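Local coordinates for salicylic acid-binding protein 2 (Nicotiana tabacum, PDB 1XKL) that hydrolyses methyl salicylate to the defence signal salicylic acid, as part of the pathway that activates systemic acquired resistance in tobacco, at residues 129-134 with 147-152. Numbering follows the deposited sequence.
Sequences ENWLDT and TSMFFG. With STH (2-amino-4H-1,3-benzoxathiin-4-ol), chain E.
Trp131, Met149 and Phe151 all reach the bound STH. The indole brings its benzo corner: CZ3 of Trp131 sits 3.7 Å from the selenium of selenomethionine Met149, a Met-aromatic contact in which SE stands obliquely to the six-membered ring. The two side chains cross at about a right angle. Met149 runs extended through chi1 and chi2, then bends at chi3 (63°), and its CE ends 3.8 Å from STH O8. Phe151 meets the Trp131 ring near its plane, CE1 to CZ3 at 4.2 Å, and turns its tip to the ligand, with CZ 3.6 Å from STH C2. Trp131 CH2 lies equally close to STH C5. Phe155 packs against both the Trp131 and Phe151 rings, while Met149 also touches Ala13 of the salicylate site.

A type II' turn from Trp131 to Thr134 leads into strand 135-138, which pairs antiparallel with 147-150 in a small two-stranded sheet, apart from the parallel central sheet of this alpha/beta hydrolase. Trp131 O takes two bonds from Thr134, one from N and one from OG1 at 2.7 Å, the latter on a carbonyl lone pair. With OG1 so held, CG2 is anti to the backbone N and rests 3.5 Å from Phe150 O.

Packing is closest at Gly152, the N-cap residue of helix 153-160. The Asp133 carboxylate lies against its bare CA, OD2 at 3.2 Å, and accepts from Lys154 N through OD1 and Phe155 N through OD2; the helix start would be expected to favour its charged form. The contact loosens at Phe150, which is partly exposed: its ring leads away from the 129-134 loop, leaving the backbone carbonyl to meet Thr134.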
ATOM      1  N   GLU A 129     -14.139  11.598 -27.172  1.00 35.50           N
ATOM      2  CA  GLU A 129     -14.865  11.753 -25.914  1.00 34.34           C
ATOM      3  C   GLU A 129     -15.808  10.597 -25.633  1.00 32.74           C
ATOM      4  O   GLU A 129     -16.366  10.494 -24.538  1.00 34.29           O
ATOM      5  CB  GLU A 129     -15.662  13.060 -25.899  1.00 32.28           C
ATOM      6  CG  GLU A 129     -14.809  14.300 -26.071  1.00 36.95           C
ATOM      7  CD  GLU A 129     -15.415  15.525 -25.404  1.00 36.58           C
ATOM      8  OE1 GLU A 129     -16.590  15.848 -25.696  1.00 36.73           O
ATOM      9  OE2 GLU A 129     -14.706  16.158 -24.590  1.00 36.86           O
ATOM     10  N   ASN A 130     -15.998   9.730 -26.621  1.00 31.15           N
ATOM     11  CA  ASN A 130     -16.878   8.588 -26.435  1.00 28.83           C
ATOM     12  C   ASN A 130     -16.195   7.586 -25.503  1.00 27.76           C
ATOM     13  O   ASN A 130     -16.849   6.703 -24.951  1.00 27.58           O
ATOM     14  CB  ASN A 130     -17.180   7.914 -27.777  1.00 28.71           C
ATOM     15  CG  ASN A 130     -18.421   7.030 -27.722  1.00 31.09           C
ATOM     16  OD1 ASN A 130     -19.531   7.521 -27.509  1.00 34.49           O
ATOM     17  ND2 ASN A 130     -18.238   5.721 -27.910  1.00 30.94           N
ATOM     18  N   TRP A 131     -14.883   7.735 -25.323  1.00 27.65           N
ATOM     19  CA  TRP A 131     -14.110   6.825 -24.475  1.00 26.92           C
ATOM     20  C   TRP A 131     -14.235   7.084 -22.979  1.00 27.88           C
ATOM     21  O   TRP A 131     -13.913   6.215 -22.163  1.00 28.50           O
ATOM     22  CB  TRP A 131     -12.629   6.857 -24.865  1.00 25.34           C
ATOM     23  CG  TRP A 131     -12.361   6.290 -26.225  1.00 23.97           C
ATOM     24  CD1 TRP A 131     -12.053   6.985 -27.360  1.00 24.86           C
ATOM     25  CD2 TRP A 131     -12.415   4.909 -26.601  1.00 23.27           C
ATOM     26  NE1 TRP A 131     -11.914   6.122 -28.422  1.00 22.40           N
ATOM     27  CE2 TRP A 131     -12.131   4.842 -27.985  1.00 23.17           C
ATOM     28  CE3 TRP A 131     -12.678   3.719 -25.905  1.00 23.24           C
ATOM     29  CZ2 TRP A 131     -12.101   3.633 -28.688  1.00 20.76           C
ATOM     30  CZ3 TRP A 131     -12.649   2.516 -26.606  1.00 22.67           C
ATOM     31  CH2 TRP A 131     -12.360   2.486 -27.986  1.00 24.09           C
ATOM     32  N   LEU A 132     -14.692   8.279 -22.627  1.00 28.49           N
ATOM     33  CA  LEU A 132     -14.868   8.663 -21.234  1.00 28.68           C
ATOM     34  C   LEU A 132     -13.631   8.402 -20.383  1.00 28.93           C
ATOM     35  O   LEU A 132     -12.555   8.926 -20.662  1.00 29.75           O
ATOM     36  CB  LEU A 132     -16.080   7.937 -20.636  1.00 28.76           C
ATOM     37  CG  LEU A 132     -17.451   8.270 -21.231  1.00 27.68           C
ATOM     38  CD1 LEU A 132     -18.543   7.563 -20.448  1.00 28.95           C
ATOM     39  CD2 LEU A 132     -17.675   9.768 -21.205  1.00 29.82           C
ATOM     40  N   ASP A 133     -13.778   7.584 -19.349  1.00 28.93           N
ATOM     41  CA  ASP A 133     -12.660   7.304 -18.464  1.00 28.47           C
ATOM     42  C   ASP A 133     -11.819   6.099 -18.863  1.00 28.81           C
ATOM     43  O   ASP A 133     -11.123   5.527 -18.028  1.00 28.95           O
ATOM     44  CB  ASP A 133     -13.169   7.112 -17.039  1.00 29.82           C
ATOM     45  CG  ASP A 133     -14.164   5.982 -16.931  1.00 31.07           C
ATOM     46  OD1 ASP A 133     -14.575   5.665 -15.799  1.00 32.07           O
ATOM     47  OD2 ASP A 133     -14.534   5.411 -17.981  1.00 31.98           O
ATOM     48  N   THR A 134     -11.880   5.708 -20.131  1.00 26.95           N
ATOM     49  CA  THR A 134     -11.099   4.570 -20.603  1.00 25.02           C
ATOM     50  C   THR A 134      -9.612   4.931 -20.627  1.00 25.40           C
ATOM     51  O   THR A 134      -9.248   6.037 -21.023  1.00 27.69           O
ATOM     52  CB  THR A 134     -11.536   4.150 -22.011  1.00 23.99           C
ATOM     53  OG1 THR A 134     -12.896   3.698 -21.972  1.00 24.22           O
ATOM     54  CG2 THR A 134     -10.646   3.036 -22.531  1.00 22.72           C
ATOM     55  N   THR A 147       0.028  -0.389 -27.384  1.00 27.73           N
ATOM     56  CA  THR A 147      -0.888   0.354 -26.526  1.00 25.58           C
ATOM     57  C   THR A 147      -1.923  -0.561 -25.872  1.00 24.33           C
ATOM     58  O   THR A 147      -2.462  -1.455 -26.521  1.00 23.50           O
ATOM     59  CB  THR A 147      -1.636   1.438 -27.346  1.00 26.42           C
ATOM     60  OG1 THR A 147      -0.686   2.340 -27.922  1.00 26.35           O
ATOM     61  CG2 THR A 147      -2.598   2.219 -26.462  1.00 23.70           C
ATOM     62  N   SER A 148      -2.194  -0.339 -24.589  1.00 23.20           N
ATOM     63  CA  SER A 148      -3.181  -1.142 -23.876  1.00 23.53           C
ATOM     64  C   SER A 148      -4.454  -0.322 -23.708  1.00 22.58           C
ATOM     65  O   SER A 148      -4.399   0.909 -23.634  1.00 24.39           O
ATOM     66  CB  SER A 148      -2.647  -1.578 -22.500  1.00 25.13           C
ATOM     67  OG  SER A 148      -2.417  -0.466 -21.650  1.00 25.44           O
HETATM   68  N   MSE A 149      -5.595  -1.003 -23.670  1.00 19.78           N
HETATM   69  CA  MSE A 149      -6.888  -0.346 -23.509  1.00 19.68           C
HETATM   70  C   MSE A 149      -7.585  -0.926 -22.281  1.00 17.93           C
HETATM   71  O   MSE A 149      -7.699  -2.142 -22.148  1.00 18.95           O
HETATM   72  CB  MSE A 149      -7.747  -0.573 -24.760  1.00 19.56           C
HETATM   73  CG  MSE A 149      -9.132   0.045 -24.698  1.00 22.66           C
HETATM   74 SE   MSE A 149     -10.147  -0.243 -26.344  1.00 32.42          SE
HETATM   75  CE  MSE A 149     -10.238  -2.176 -26.274  1.00 26.41           C
ATOM     76  N   PHE A 150      -8.038  -0.058 -21.383  1.00 18.50           N
ATOM     77  CA  PHE A 150      -8.705  -0.512 -20.166  1.00 18.11           C
ATOM     78  C   PHE A 150      -9.954   0.304 -19.897  1.00 17.94           C
ATOM     79  O   PHE A 150      -9.875   1.469 -19.501  1.00 17.31           O
ATOM     80  CB  PHE A 150      -7.741  -0.418 -18.975  1.00 20.40           C
ATOM     81  CG  PHE A 150      -8.300  -0.958 -17.680  1.00 22.25           C
ATOM     82  CD1 PHE A 150      -9.062  -2.119 -17.662  1.00 22.54           C
ATOM     83  CD2 PHE A 150      -8.027  -0.320 -16.473  1.00 26.49           C
ATOM     84  CE1 PHE A 150      -9.548  -2.641 -16.459  1.00 24.04           C
ATOM     85  CE2 PHE A 150      -8.507  -0.835 -15.262  1.00 26.18           C
ATOM     86  CZ  PHE A 150      -9.267  -1.995 -15.261  1.00 26.26           C
ATOM     87  N   PHE A 151     -11.114  -0.305 -20.128  1.00 18.90           N
ATOM     88  CA  PHE A 151     -12.386   0.375 -19.911  1.00 19.11           C
ATOM     89  C   PHE A 151     -12.507   0.876 -18.474  1.00 21.78           C
ATOM     90  O   PHE A 151     -12.105   0.194 -17.534  1.00 20.28           O
ATOM     91  CB  PHE A 151     -13.564  -0.565 -20.215  1.00 17.85           C
ATOM     92  CG  PHE A 151     -13.606  -1.056 -21.634  1.00 18.40           C
ATOM     93  CD1 PHE A 151     -13.059  -0.293 -22.665  1.00 16.30           C
ATOM     94  CD2 PHE A 151     -14.223  -2.262 -21.948  1.00 16.32           C
ATOM     95  CE1 PHE A 151     -13.129  -0.726 -23.988  1.00 17.50           C
ATOM     96  CE2 PHE A 151     -14.299  -2.705 -23.267  1.00 18.33           C
ATOM     97  CZ  PHE A 151     -13.748  -1.933 -24.293  1.00 17.21           C
ATOM     98  N   GLY A 152     -13.052   2.077 -18.320  1.00 21.87           N
ATOM     99  CA  GLY A 152     -13.239   2.643 -17.001  1.00 22.78           C
ATOM    100  C   GLY A 152     -14.683   2.422 -16.590  1.00 22.55           C
ATOM    101  O   GLY A 152     -15.506   2.041 -17.427  1.00 21.99           O
TER
HETATM  102  C8  STH E 297     -13.810  -3.626 -28.104  1.00 18.18           C
HETATM  103  O8  STH E 297     -12.650  -3.707 -28.811  1.00 19.41           O
HETATM  104  C1  STH E 297     -14.599  -2.362 -28.030  1.00 19.22           C
HETATM  105  C2  STH E 297     -15.854  -2.327 -27.239  1.00 17.57           C
HETATM  106  C3  STH E 297     -16.604  -1.119 -27.170  1.00 18.39           C
HETATM  107  C4  STH E 297     -16.140   0.059 -27.835  1.00 18.29           C
HETATM  108  C5  STH E 297     -14.928   0.036 -28.593  1.00 16.41           C
HETATM  109  C6  STH E 297     -14.165  -1.147 -28.680  1.00 14.09           C
HETATM  110  C7  STH E 297     -15.803  -4.743 -26.919  1.00 19.09           C
HETATM  111  O2  STH E 297     -16.347  -3.480 -26.574  1.00 17.99           O
HETATM  112  N7  STH E 297     -15.952  -5.581 -25.823  1.00 18.77           N
HETATM  113  S7  STH E 297     -14.279  -4.776 -27.450  1.00 25.17           S